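Local coordinates for protein (alpha-2u-globulin) (Rattus norvegicus, PDB 2A2U) that probably binds and carries small hydrophobic molecules in its lipocalin barrel, and forms a complex with a hyaline droplet inducer, at residues K113-Y116 and D117-V120; G161-R164 and D165-I168; N46-E49 and K50-N54; A32-N35 and G36-S40. All coordinates share one frame; numbering follows the deposited sequence.

Contact 1: residues K113-Y116 and D117-V120; sequences KTDY and DRYV
Asp-115 reaches across the turn to Arg-118 and Tyr-119 and uses both of its carboxylate oxygens. OD1 of Asp-115 accepts from the backbone N of Tyr-119 at 3.0 Å, on the syn side. The backbone N of Arg-118 makes a weak bond to the same oxygen. OD2 of Asp-115 takes NE of Arg-118 in a salt bridge of 2.9 Å, again syn. Both the Tyr-119 N and the Arg-118 NE are tilted out of the carboxylate plane. The carboxylate and guanidinium planes stand 66° apart. The Asp-115 side chain turns inward because CG sits between the backbone N and the carbonyl carbon (chi1 83°).

The same side chain lies against the Tyr-119 ring, with CG of Asp-115 3.4 Å from CE1 of Tyr-119. CG of Lys-113 meets that ring at its edge, 3.7 Å from the OH of Tyr-119. Thr-114 shares a sheet face with Val-120, its antiparallel non-hydrogen-bonded partner. OG1 of Thr-114 donates to Tyr-119 O at 2.8 Å, in the carbonyl plane. It also accepts from Tyr-116 N at 3.2 Å, which makes an ST turn.

Further out, Arg-118 NH2 pairs with Glu-20. The hydroxyl of Tyr-116 bonds Asp-30 N, and the backbone O of Tyr-116 receives Arg-141. Residues 114-116 form the Thr-Asp-Tyr signature of lipocalins, in the turn between strands 106-114 and 119-128. Two backbone N-H groups and an arginine would tend to keep Asp-115 ionised. Asp-117 and Glu-20, also acidic and close by, would pull somewhat the other way.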
ATOM      1  N   LYS A 113      27.761   2.223   3.565  1.00 32.21           N
ATOM      2  CA  LYS A 113      28.668   2.989   4.421  1.00 32.21           C
ATOM      3  C   LYS A 113      28.074   4.349   4.777  1.00 32.21           C
ATOM      4  O   LYS A 113      27.444   4.990   3.944  1.00 32.21           O
ATOM      5  CB  LYS A 113      30.024   3.161   3.723  1.00 72.04           C
ATOM      6  CG  LYS A 113      31.094   3.830   4.570  1.00 72.04           C
ATOM      7  CD  LYS A 113      32.442   3.853   3.857  1.00 72.04           C
ATOM      8  CE  LYS A 113      33.131   2.492   3.891  1.00 72.04           C
ATOM      9  NZ  LYS A 113      33.584   2.109   5.266  1.00 72.04           N
ATOM     10  N   THR A 114      28.260   4.774   6.021  1.00 32.80           N
ATOM     11  CA  THR A 114      27.746   6.063   6.468  1.00 32.80           C
ATOM     12  C   THR A 114      28.571   6.596   7.632  1.00 32.80           C
ATOM     13  O   THR A 114      29.147   5.822   8.392  1.00 32.80           O
ATOM     14  CB  THR A 114      26.264   5.962   6.917  1.00 21.77           C
ATOM     15  OG1 THR A 114      25.717   7.274   7.086  1.00 21.77           O
ATOM     16  CG2 THR A 114      26.149   5.234   8.241  1.00 21.77           C
ATOM     17  N   ASP A 115      28.689   7.917   7.711  1.00 28.14           N
ATOM     18  CA  ASP A 115      29.405   8.565   8.798  1.00 28.14           C
ATOM     19  C   ASP A 115      28.372   9.386   9.567  1.00 28.14           C
ATOM     20  O   ASP A 115      28.693  10.134  10.477  1.00 28.14           O
ATOM     21  CB  ASP A 115      30.561   9.413   8.256  1.00 41.19           C
ATOM     22  CG  ASP A 115      30.140  10.786   7.795  1.00 41.19           C
ATOM     23  OD1 ASP A 115      29.010  10.940   7.298  1.00 41.19           O
ATOM     24  OD2 ASP A 115      30.965  11.714   7.915  1.00 41.19           O
ATOM     25  N   TYR A 116      27.120   9.221   9.145  1.00 25.85           N
ATOM     26  CA  TYR A 116      25.933   9.851   9.714  1.00 25.85           C
ATOM     27  C   TYR A 116      25.612  11.308   9.398  1.00 25.85           C
ATOM     28  O   TYR A 116      24.502  11.616   8.956  1.00 25.85           O
ATOM     29  CB  TYR A 116      25.853   9.608  11.217  1.00 30.85           C
ATOM     30  CG  TYR A 116      25.750   8.152  11.597  1.00 30.85           C
ATOM     31  CD1 TYR A 116      24.590   7.419  11.350  1.00 30.85           C
ATOM     32  CD2 TYR A 116      26.814   7.507  12.212  1.00 30.85           C
ATOM     33  CE1 TYR A 116      24.500   6.080  11.724  1.00 30.85           C
ATOM     34  CE2 TYR A 116      26.732   6.184  12.581  1.00 30.85           C
ATOM     35  CZ  TYR A 116      25.586   5.478  12.337  1.00 30.85           C
ATOM     36  OH  TYR A 116      25.546   4.182  12.753  1.00 30.85           O
ATOM     37  N   ASP A 117      26.558  12.211   9.625  1.00 33.65           N
ATOM     38  CA  ASP A 117      26.294  13.629   9.369  1.00 33.65           C
ATOM     39  C   ASP A 117      26.870  14.217   8.099  1.00 33.65           C
ATOM     40  O   ASP A 117      26.886  15.434   7.922  1.00 33.65           O
ATOM     41  CB  ASP A 117      26.641  14.499  10.580  1.00 79.95           C
ATOM     42  CG  ASP A 117      27.941  14.108  11.221  1.00 79.95           C
ATOM     43  OD1 ASP A 117      28.962  14.021  10.506  1.00 79.95           O
ATOM     44  OD2 ASP A 117      27.945  13.883  12.448  1.00 79.95           O
ATOM     45  N   ARG A 118      27.326  13.357   7.204  1.00 26.74           N
ATOM     46  CA  ARG A 118      27.855  13.836   5.946  1.00 26.74           C
ATOM     47  C   ARG A 118      27.331  13.042   4.770  1.00 26.74           C
ATOM     48  O   ARG A 118      26.626  13.579   3.917  1.00 26.74           O
ATOM     49  CB  ARG A 118      29.378  13.799   5.935  1.00 48.96           C
ATOM     50  CG  ARG A 118      30.027  15.002   6.562  1.00 48.96           C
ATOM     51  CD  ARG A 118      31.473  15.103   6.134  1.00 48.96           C
ATOM     52  NE  ARG A 118      32.248  13.927   6.525  1.00 48.96           N
ATOM     53  CZ  ARG A 118      33.311  13.479   5.864  1.00 48.96           C
ATOM     54  NH1 ARG A 118      33.734  14.109   4.773  1.00 48.96           N
ATOM     55  NH2 ARG A 118      33.949  12.396   6.291  1.00 48.96           N
ATOM     56  N   TYR A 119      27.649  11.750   4.751  1.00 19.50           N
ATOM     57  CA  TYR A 119      27.244  10.889   3.654  1.00 19.50           C
ATOM     58  C   TYR A 119      26.602   9.558   4.057  1.00 19.50           C
ATOM     59  O   TYR A 119      26.632   9.144   5.219  1.00 19.50           O
ATOM     60  CB  TYR A 119      28.461  10.605   2.762  1.00 35.43           C
ATOM     61  CG  TYR A 119      29.502   9.724   3.425  1.00 35.43           C
ATOM     62  CD1 TYR A 119      30.427  10.255   4.317  1.00 35.43           C
ATOM     63  CD2 TYR A 119      29.526   8.348   3.196  1.00 35.43           C
ATOM     64  CE1 TYR A 119      31.351   9.433   4.968  1.00 35.43           C
ATOM     65  CE2 TYR A 119      30.440   7.520   3.839  1.00 35.43           C
ATOM     66  CZ  TYR A 119      31.346   8.063   4.726  1.00 35.43           C
ATOM     67  OH  TYR A 119      32.231   7.242   5.393  1.00 35.43           O
ATOM     68  N   VAL A 120      25.998   8.918   3.061  1.00 21.42           N
ATOM     69  CA  VAL A 120      25.389   7.604   3.203  1.00 21.42           C
ATOM     70  C   VAL A 120      25.376   6.974   1.822  1.00 21.42           C
ATOM     71  O   VAL A 120      24.947   7.588   0.850  1.00 21.42           O
ATOM     72  CB  VAL A 120      23.964   7.625   3.822  1.00 18.16           C
ATOM     73  CG1 VAL A 120      22.959   8.309   2.909  1.00 18.16           C
ATOM     74  CG2 VAL A 120      23.529   6.207   4.124  1.00 18.16           C
TER

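Contact 2: residues G161-R164 and D165-I168; sequences GITR and DNII
Thr-163 and Asn-166 bring OG1 and ND2 to 2.9 Å, yet the angle is too poor for a hydrogen bond. The side-chain ND2 of Asn-166 bonds instead to OD1 of Asn-46. The two side chains cross at a slant. A chi1 of 69° turns the hydroxyl of Thr-163 toward the asparagine.

The bond that does link the two residues is in the backbone. Asn-166 N donates to Thr-163 O at 2.9 Å. The N-H...O angle is good at 160°, but the donor stands well above the carbonyl plane and so misses the lone pairs. This closes a type I beta turn with Arg-164 and Asp-165 at its corners.

The turn belongs to the lipocalin fold, in the link from helix 147-158 to strand 167-169, which pairs with the first strand of the barrel, 36-44. Gly-161 has a positive phi and ends the helix as C-prime of a Schellman motif.

Ile-167 packs against the turn backbone: CG1 of Ile-167 lies 3.5 Å from Thr-163 O. CD1 of Ile-167 comes to 3.8 Å from the CA of Arg-164. CG2 of Ile-162 touches CB of Asn-166 more loosely, at 4.0 Å. Ile-167 also packs on Ala-154 and Cys-157 of the helix, and Ile-162 on Ala-44. The guanidinium of Arg-164 turns back to the same helix and makes salt bridges with Glu-151 and Glu-158.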
ATOM      1  N   GLY A 161      31.477  -4.017  -9.750  1.00 30.21           N
ATOM      2  CA  GLY A 161      31.261  -4.174 -11.172  1.00 30.21           C
ATOM      3  C   GLY A 161      30.741  -2.994 -11.962  1.00 30.21           C
ATOM      4  O   GLY A 161      30.561  -3.120 -13.169  1.00 30.21           O
ATOM      5  N   ILE A 162      30.473  -1.863 -11.319  1.00 38.87           N
ATOM      6  CA  ILE A 162      29.982  -0.702 -12.059  1.00 38.87           C
ATOM      7  C   ILE A 162      31.164   0.137 -12.531  1.00 38.87           C
ATOM      8  O   ILE A 162      31.988   0.564 -11.729  1.00 38.87           O
ATOM      9  CB  ILE A 162      28.995   0.136 -11.223  1.00 22.90           C
ATOM     10  CG1 ILE A 162      27.821  -0.747 -10.779  1.00 22.90           C
ATOM     11  CG2 ILE A 162      28.459   1.291 -12.058  1.00 22.90           C
ATOM     12  CD1 ILE A 162      27.118  -0.262  -9.540  1.00 22.90           C
ATOM     13  N   THR A 163      31.264   0.312 -13.846  1.00 50.33           N
ATOM     14  CA  THR A 163      32.354   1.061 -14.466  1.00 50.33           C
ATOM     15  C   THR A 163      32.250   2.568 -14.232  1.00 50.33           C
ATOM     16  O   THR A 163      31.152   3.100 -14.061  1.00 50.33           O
ATOM     17  CB  THR A 163      32.421   0.796 -15.994  1.00 56.38           C
ATOM     18  OG1 THR A 163      31.285   1.378 -16.638  1.00 56.38           O
ATOM     19  CG2 THR A 163      32.414  -0.692 -16.279  1.00 56.38           C
ATOM     20  N   ARG A 164      33.399   3.245 -14.263  1.00 50.99           N
ATOM     21  CA  ARG A 164      33.481   4.692 -14.056  1.00 50.99           C
ATOM     22  C   ARG A 164      32.663   5.480 -15.082  1.00 50.99           C
ATOM     23  O   ARG A 164      32.357   6.645 -14.858  1.00 50.99           O
ATOM     24  CB  ARG A 164      34.948   5.147 -14.086  1.00 88.01           C
ATOM     25  CG  ARG A 164      35.360   6.094 -12.956  1.00 88.01           C
ATOM     26  CD  ARG A 164      36.551   5.526 -12.185  1.00 88.01           C
ATOM     27  NE  ARG A 164      36.947   6.331 -11.030  1.00 88.01           N
ATOM     28  CZ  ARG A 164      37.777   5.917 -10.070  1.00 88.01           C
ATOM     29  NH1 ARG A 164      38.315   4.701 -10.101  1.00 88.01           N
ATOM     30  NH2 ARG A 164      38.082   6.720  -9.066  1.00 88.01           N
ATOM     31  N   ASP A 165      32.312   4.846 -16.201  1.00 37.29           N
ATOM     32  CA  ASP A 165      31.524   5.497 -17.250  1.00 37.29           C
ATOM     33  C   ASP A 165      30.037   5.533 -16.868  1.00 37.29           C
ATOM     34  O   ASP A 165      29.257   6.286 -17.452  1.00 37.29           O
ATOM     35  CB  ASP A 165      31.708   4.754 -18.587  1.00204.93           C
ATOM     36  CG  ASP A 165      31.121   5.507 -19.782  1.00204.93           C
ATOM     37  OD1 ASP A 165      30.599   6.631 -19.627  1.00204.93           O
ATOM     38  OD2 ASP A 165      31.194   4.977 -20.906  1.00204.93           O
ATOM     39  N   ASN A 166      29.650   4.735 -15.876  1.00 39.27           N
ATOM     40  CA  ASN A 166      28.257   4.684 -15.453  1.00 39.27           C
ATOM     41  C   ASN A 166      27.989   5.359 -14.119  1.00 39.27           C
ATOM     42  O   ASN A 166      26.908   5.233 -13.552  1.00 39.27           O
ATOM     43  CB  ASN A 166      27.776   3.242 -15.463  1.00 42.16           C
ATOM     44  CG  ASN A 166      27.830   2.638 -16.847  1.00 42.16           C
ATOM     45  OD1 ASN A 166      27.394   3.253 -17.816  1.00 42.16           O
ATOM     46  ND2 ASN A 166      28.405   1.448 -16.956  1.00 42.16           N
ATOM     47  N   ILE A 167      28.988   6.084 -13.631  1.00 35.88           N
ATOM     48  CA  ILE A 167      28.878   6.821 -12.380  1.00 35.88           C
ATOM     49  C   ILE A 167      28.497   8.246 -12.770  1.00 35.88           C
ATOM     50  O   ILE A 167      29.238   8.906 -13.481  1.00 35.88           O
ATOM     51  CB  ILE A 167      30.217   6.826 -11.621  1.00 18.25           C
ATOM     52  CG1 ILE A 167      30.715   5.391 -11.443  1.00 18.25           C
ATOM     53  CG2 ILE A 167      30.035   7.424 -10.249  1.00 18.25           C
ATOM     54  CD1 ILE A 167      32.011   5.267 -10.648  1.00 18.25           C
ATOM     55  N   ILE A 168      27.322   8.698 -12.353  1.00 29.61           N
ATOM     56  CA  ILE A 168      26.848  10.035 -12.697  1.00 29.61           C
ATOM     57  C   ILE A 168      26.781  10.984 -11.509  1.00 29.61           C
ATOM     58  O   ILE A 168      26.213  10.649 -10.477  1.00 29.61           O
ATOM     59  CB  ILE A 168      25.460   9.976 -13.370  1.00 19.42           C
ATOM     60  CG1 ILE A 168      25.542   9.197 -14.688  1.00 19.42           C
ATOM     61  CG2 ILE A 168      24.936  11.382 -13.614  1.00 19.42           C
ATOM     62  CD1 ILE A 168      24.218   9.069 -15.444  1.00 19.42           C
TER

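Contact 3: residues N46-E49 and K50-N54; sequences NKRE and KIEEN
Arg-48 and Glu-52 form a salt bridge across this surface loop, with NH1 of Arg-48 2.8 Å from OE2 of Glu-52. The two side chains cross at about a right angle, and their flat groups are turned 46° against each other. The oxygen lies near the guanidinium plane, at its edge. It is met on its anti side, somewhat out of the carboxylate plane. OE2 of Glu-52 also runs close along the arginine chain, 3.2 Å from CD of Arg-48. NE of Arg-48 serves another partner, the carbonyl O of Asp-165.

Backbone bonds turn the chain tightly. Lys-50 N donates to Lys-47 O at 3.0 Å. Arg-48 O receives two weak bonds, from Ile-51 N and from Glu-52 N. Lys-47 is also the centre of an inverse gamma turn.

In the lipocalin fold this is the start of the long loop between strands 36-44 and 60-67, which in relatives lies at the open end of the barrel.

Charges also gather at the two lysines. The chains of Lys-47 and Lys-50 lie side by side and point the same way, which leaves their NZ atoms 4.3 Å apart. Acidic partners probably offset the like charges. Lys-50 NZ forms a salt bridge with Asp-104, and Lys-47 NZ has a long one, 3.6 Å, to OE1 of Glu-49.

Ile-51 packs its CG1 against the backbone, 3.3 Å from Arg-48 O. Its apolar neighbours include Leu-135 and Ile-168.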
ATOM      1  N   ASN A  46      25.217   0.102 -13.880  1.00 56.88           N
ATOM      2  CA  ASN A  46      25.708  -0.356 -15.174  1.00 56.88           C
ATOM      3  C   ASN A  46      24.574  -0.316 -16.200  1.00 56.88           C
ATOM      4  O   ASN A  46      24.829  -0.215 -17.403  1.00 56.88           O
ATOM      5  CB  ASN A  46      26.359  -1.738 -15.075  1.00 49.11           C
ATOM      6  CG  ASN A  46      27.890  -1.661 -15.004  1.00 49.11           C
ATOM      7  OD1 ASN A  46      28.480  -0.599 -15.197  1.00 49.11           O
ATOM      8  ND2 ASN A  46      28.532  -2.791 -14.737  1.00 49.11           N
ATOM      9  N   LYS A  47      23.326  -0.363 -15.715  1.00 35.38           N
ATOM     10  CA  LYS A  47      22.132  -0.266 -16.568  1.00 35.38           C
ATOM     11  C   LYS A  47      21.848   1.234 -16.631  1.00 35.38           C
ATOM     12  O   LYS A  47      20.823   1.720 -16.147  1.00 35.38           O
ATOM     13  CB  LYS A  47      20.944  -1.026 -15.957  1.00 62.90           C
ATOM     14  CG  LYS A  47      19.755  -1.208 -16.910  1.00 62.90           C
ATOM     15  CD  LYS A  47      19.100  -2.581 -16.729  1.00 62.90           C
ATOM     16  CE  LYS A  47      18.124  -2.925 -17.858  1.00 62.90           C
ATOM     17  NZ  LYS A  47      16.777  -2.289 -17.737  1.00 62.90           N
ATOM     18  N   ARG A  48      22.796   1.943 -17.242  1.00 34.31           N
ATOM     19  CA  ARG A  48      22.804   3.391 -17.398  1.00 34.31           C
ATOM     20  C   ARG A  48      21.497   4.073 -17.779  1.00 34.31           C
ATOM     21  O   ARG A  48      21.256   5.213 -17.382  1.00 34.31           O
ATOM     22  CB  ARG A  48      23.887   3.776 -18.395  1.00 47.00           C
ATOM     23  CG  ARG A  48      24.703   4.968 -17.977  1.00 47.00           C
ATOM     24  CD  ARG A  48      25.650   5.370 -19.083  1.00 47.00           C
ATOM     25  NE  ARG A  48      26.529   6.453 -18.667  1.00 47.00           N
ATOM     26  CZ  ARG A  48      26.153   7.722 -18.541  1.00 47.00           C
ATOM     27  NH1 ARG A  48      24.903   8.089 -18.801  1.00 47.00           N
ATOM     28  NH2 ARG A  48      27.031   8.634 -18.148  1.00 47.00           N
ATOM     29  N   GLU A  49      20.667   3.388 -18.557  1.00 31.28           N
ATOM     30  CA  GLU A  49      19.377   3.918 -19.004  1.00 31.28           C
ATOM     31  C   GLU A  49      18.516   4.377 -17.816  1.00 31.28           C
ATOM     32  O   GLU A  49      17.785   5.365 -17.907  1.00 31.28           O
ATOM     33  CB  GLU A  49      18.648   2.830 -19.801  1.00155.64           C
ATOM     34  CG  GLU A  49      17.170   3.071 -20.048  1.00155.64           C
ATOM     35  CD  GLU A  49      16.432   1.792 -20.397  1.00155.64           C
ATOM     36  OE1 GLU A  49      16.648   0.765 -19.721  1.00155.64           O
ATOM     37  OE2 GLU A  49      15.619   1.812 -21.342  1.00155.64           O
ATOM     38  N   LYS A  50      18.641   3.655 -16.704  1.00 43.56           N
ATOM     39  CA  LYS A  50      17.898   3.901 -15.470  1.00 43.56           C
ATOM     40  C   LYS A  50      18.285   5.167 -14.714  1.00 43.56           C
ATOM     41  O   LYS A  50      17.435   5.802 -14.091  1.00 43.56           O
ATOM     42  CB  LYS A  50      18.050   2.697 -14.540  1.00 39.35           C
ATOM     43  CG  LYS A  50      17.518   1.398 -15.104  1.00 39.35           C
ATOM     44  CD  LYS A  50      16.012   1.420 -15.127  1.00 39.35           C
ATOM     45  CE  LYS A  50      15.450   0.152 -15.726  1.00 39.35           C
ATOM     46  NZ  LYS A  50      13.963   0.122 -15.646  1.00 39.35           N
ATOM     47  N   ILE A  51      19.574   5.498 -14.724  1.00 30.03           N
ATOM     48  CA  ILE A  51      20.064   6.680 -14.029  1.00 30.03           C
ATOM     49  C   ILE A  51      20.147   7.919 -14.919  1.00 30.03           C
ATOM     50  O   ILE A  51      20.443   9.015 -14.445  1.00 30.03           O
ATOM     51  CB  ILE A  51      21.432   6.427 -13.366  1.00 21.75           C
ATOM     52  CG1 ILE A  51      22.479   6.032 -14.407  1.00 21.75           C
ATOM     53  CG2 ILE A  51      21.309   5.347 -12.320  1.00 21.75           C
ATOM     54  CD1 ILE A  51      23.881   5.964 -13.831  1.00 21.75           C
ATOM     55  N   GLU A  52      19.865   7.754 -16.203  1.00 27.15           N
ATOM     56  CA  GLU A  52      19.911   8.877 -17.135  1.00 27.15           C
ATOM     57  C   GLU A  52      18.601   9.636 -17.124  1.00 27.15           C
ATOM     58  O   GLU A  52      17.678   9.267 -16.401  1.00 27.15           O
ATOM     59  CB  GLU A  52      20.183   8.392 -18.548  1.00 56.74           C
ATOM     60  CG  GLU A  52      21.632   8.087 -18.819  1.00 56.74           C
ATOM     61  CD  GLU A  52      21.827   7.245 -20.059  1.00 56.74           C
ATOM     62  OE1 GLU A  52      20.894   7.147 -20.884  1.00 56.74           O
ATOM     63  OE2 GLU A  52      22.919   6.661 -20.210  1.00 56.74           O
ATOM     64  N   GLU A  53      18.543  10.707 -17.914  1.00 50.31           N
ATOM     65  CA  GLU A  53      17.350  11.545 -18.043  1.00 50.31           C
ATOM     66  C   GLU A  53      16.146  10.629 -18.261  1.00 50.31           C
ATOM     67  O   GLU A  53      16.227   9.660 -19.027  1.00 50.31           O
ATOM     68  CB  GLU A  53      17.509  12.485 -19.244  1.00227.03           C
ATOM     69  CG  GLU A  53      16.309  13.381 -19.538  1.00227.03           C
ATOM     70  CD  GLU A  53      16.311  14.673 -18.746  1.00227.03           C
ATOM     71  OE1 GLU A  53      17.337  15.022 -18.138  1.00227.03           O
ATOM     72  OE2 GLU A  53      15.280  15.369 -18.739  1.00227.03           O
ATOM     73  N   ASN A  54      15.054  10.913 -17.555  1.00 52.07           N
ATOM     74  CA  ASN A  54      13.823  10.117 -17.641  1.00 52.07           C
ATOM     75  C   ASN A  54      13.945   8.687 -17.072  1.00 52.07           C
ATOM     76  O   ASN A  54      13.036   7.871 -17.234  1.00 52.07           O
ATOM     77  CB  ASN A  54      13.281  10.083 -19.082  1.00134.05           C
ATOM     78  CG  ASN A  54      12.724  11.426 -19.537  1.00134.05           C
ATOM     79  OD1 ASN A  54      11.867  12.009 -18.873  1.00134.05           O
ATOM     80  ND2 ASN A  54      13.187  11.905 -20.688  1.00134.05           N
TER

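Contact 4: residues A32-N35 and G36-S40; sequences AKLN and GDWFS
The Trp-38 indole turns its NE1 edge to the carbonyl of Leu-34. The carbonyl O of Leu-34 lies near the ring plane and accepts from NE1 of Trp-38 at 2.7 Å. The N-H...O angle is nearly straight at 167°, and the donor is tilted 23° from the carbonyl plane. CD2 of Leu-34 comes to 4.1 Å from CZ2 of Trp-38, lying off the ring plane beyond the rim.

Gly-36, Asp-37 and Trp-38 make up the Gly-X-Trp signature of lipocalins, where a short 3-10 turn (32-34) leads into the first barrel strand. Trp-38 carries CG beside its backbone N (chi1 -67°), and its ring packs on Arg-141 and Tyr-139. Leu-34 packs on Ile-111 and Thr-114 of strand 106-114. The indole bond thus fixes the 3-10 turn to the strand that follows it.

Between the two residues the chain turns at Asn-35 and runs on extended through Gly-36, whose phi of 128° goes with its lack of a side chain. Asn-35 turns its amide to Ile-64 O, and its side chain also packs on Lys-74 of the second subunit. The 3-10 turn itself ends with a weak bond of 3.5 Å from Asn-35 N to Ala-32 O.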
ATOM      1  N   ALA A  32      18.776   5.063  13.323  1.00 26.31           N
ATOM      2  CA  ALA A  32      18.071   6.188  13.924  1.00 26.31           C
ATOM      3  C   ALA A  32      18.717   7.517  13.557  1.00 26.31           C
ATOM      4  O   ALA A  32      18.031   8.523  13.406  1.00 26.31           O
ATOM      5  CB  ALA A  32      18.040   6.038  15.422  1.00 24.48           C
ATOM      6  N   LYS A  33      20.037   7.515  13.409  1.00 23.14           N
ATOM      7  CA  LYS A  33      20.776   8.725  13.070  1.00 23.14           C
ATOM      8  C   LYS A  33      20.688   9.143  11.614  1.00 23.14           C
ATOM      9  O   LYS A  33      21.221  10.185  11.238  1.00 23.14           O
ATOM     10  CB  LYS A  33      22.235   8.567  13.458  1.00 54.80           C
ATOM     11  CG  LYS A  33      22.461   8.492  14.935  1.00 54.80           C
ATOM     12  CD  LYS A  33      23.911   8.232  15.200  1.00 54.80           C
ATOM     13  CE  LYS A  33      24.196   8.206  16.678  1.00 54.80           C
ATOM     14  NZ  LYS A  33      25.609   7.798  16.925  1.00 54.80           N
ATOM     15  N   LEU A  34      20.054   8.318  10.788  1.00 19.17           N
ATOM     16  CA  LEU A  34      19.897   8.617   9.367  1.00 19.17           C
ATOM     17  C   LEU A  34      18.714   9.550   9.136  1.00 19.17           C
ATOM     18  O   LEU A  34      18.508  10.041   8.032  1.00 19.17           O
ATOM     19  CB  LEU A  34      19.702   7.325   8.580  1.00 25.46           C
ATOM     20  CG  LEU A  34      20.877   6.352   8.575  1.00 25.46           C
ATOM     21  CD1 LEU A  34      20.470   5.080   7.878  1.00 25.46           C
ATOM     22  CD2 LEU A  34      22.063   6.985   7.865  1.00 25.46           C
ATOM     23  N   ASN A  35      17.946   9.796  10.191  1.00 17.95           N
ATOM     24  CA  ASN A  35      16.786  10.671  10.120  1.00 17.95           C
ATOM     25  C   ASN A  35      17.207  12.064   9.684  1.00 17.95           C
ATOM     26  O   ASN A  35      18.250  12.552  10.102  1.00 17.95           O
ATOM     27  CB  ASN A  35      16.110  10.765  11.489  1.00 60.27           C
ATOM     28  CG  ASN A  35      14.637  10.416  11.443  1.00 60.27           C
ATOM     29  OD1 ASN A  35      14.077   9.927  12.422  1.00 60.27           O
ATOM     30  ND2 ASN A  35      14.005  10.648  10.300  1.00 60.27           N
ATOM     31  N   GLY A  36      16.423  12.690   8.815  1.00 18.14           N
ATOM     32  CA  GLY A  36      16.761  14.035   8.396  1.00 18.14           C
ATOM     33  C   GLY A  36      16.821  14.254   6.907  1.00 18.14           C
ATOM     34  O   GLY A  36      16.452  13.390   6.127  1.00 18.14           O
ATOM     35  N   ASP A  37      17.292  15.424   6.514  1.00 19.36           N
ATOM     36  CA  ASP A  37      17.397  15.783   5.117  1.00 19.36           C
ATOM     37  C   ASP A  37      18.642  15.251   4.451  1.00 19.36           C
ATOM     38  O   ASP A  37      19.721  15.252   5.044  1.00 19.36           O
ATOM     39  CB  ASP A  37      17.351  17.292   4.969  1.00 39.16           C
ATOM     40  CG  ASP A  37      16.040  17.865   5.423  1.00 39.16           C
ATOM     41  OD1 ASP A  37      15.005  17.547   4.813  1.00 39.16           O
ATOM     42  OD2 ASP A  37      16.026  18.629   6.400  1.00 39.16           O
ATOM     43  N   TRP A  38      18.474  14.782   3.218  1.00 15.02           N
ATOM     44  CA  TRP A  38      19.577  14.247   2.436  1.00 15.02           C
ATOM     45  C   TRP A  38      19.425  14.732   1.021  1.00 15.02           C
ATOM     46  O   TRP A  38      18.326  15.061   0.609  1.00 15.02           O
ATOM     47  CB  TRP A  38      19.557  12.724   2.451  1.00  2.00           C
ATOM     48  CG  TRP A  38      19.843  12.141   3.788  1.00  2.00           C
ATOM     49  CD1 TRP A  38      18.926  11.802   4.748  1.00  2.00           C
ATOM     50  CD2 TRP A  38      21.127  11.819   4.318  1.00  2.00           C
ATOM     51  NE1 TRP A  38      19.575  11.281   5.840  1.00  2.00           N
ATOM     52  CE2 TRP A  38      20.924  11.277   5.611  1.00  2.00           C
ATOM     53  CE3 TRP A  38      22.439  11.929   3.832  1.00  2.00           C
ATOM     54  CZ2 TRP A  38      21.994  10.849   6.425  1.00  2.00           C
ATOM     55  CZ3 TRP A  38      23.507  11.503   4.646  1.00  2.00           C
ATOM     56  CH2 TRP A  38      23.271  10.967   5.929  1.00  2.00           C
ATOM     57  N   PHE A  39      20.526  14.780   0.280  1.00 18.72           N
ATOM     58  CA  PHE A  39      20.506  15.239  -1.105  1.00 18.72           C
ATOM     59  C   PHE A  39      21.182  14.200  -1.965  1.00 18.72           C
ATOM     60  O   PHE A  39      22.083  13.508  -1.497  1.00 18.72           O
ATOM     61  CB  PHE A  39      21.288  16.539  -1.252  1.00 43.21           C
ATOM     62  CG  PHE A  39      20.685  17.690  -0.531  1.00 43.21           C
ATOM     63  CD1 PHE A  39      20.975  17.922   0.803  1.00 43.21           C
ATOM     64  CD2 PHE A  39      19.829  18.553  -1.191  1.00 43.21           C
ATOM     65  CE1 PHE A  39      20.420  18.995   1.470  1.00 43.21           C
ATOM     66  CE2 PHE A  39      19.268  19.633  -0.533  1.00 43.21           C
ATOM     67  CZ  PHE A  39      19.565  19.853   0.802  1.00 43.21           C
ATOM     68  N   SER A  40      20.756  14.095  -3.220  1.00 26.13           N
ATOM     69  CA  SER A  40      21.344  13.149  -4.158  1.00 26.13           C
ATOM     70  C   SER A  40      22.610  13.760  -4.726  1.00 26.13           C
ATOM     71  O   SER A  40      22.565  14.829  -5.329  1.00 26.13           O
ATOM     72  CB  SER A  40      20.361  12.826  -5.282  1.00 26.29           C
ATOM     73  OG  SER A  40      19.345  11.970  -4.803  1.00 26.29           O
TER

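From the N terminus the order is contact 4, contact 3, contact 1 and contact 2. Each is a local turn that ends before the next begins, so none nest or cross. Contact 4 leads into strand 36-44, and contact 3 starts the loop after it. Contact 1 turns strand 106-114 into 119-128, and contact 2 leads from the helix to strand 167-169. Contacts 1 and 4 touch: Tyr-116 O packs on Trp-38 CH2 at 3.3 Å, joining two lipocalin signatures. At the other side of the chain's centre, contacts 2 and 3 meet through Asn-46 and Arg-48. Strands 36-44 and 167-169 are neighbours in the sheet.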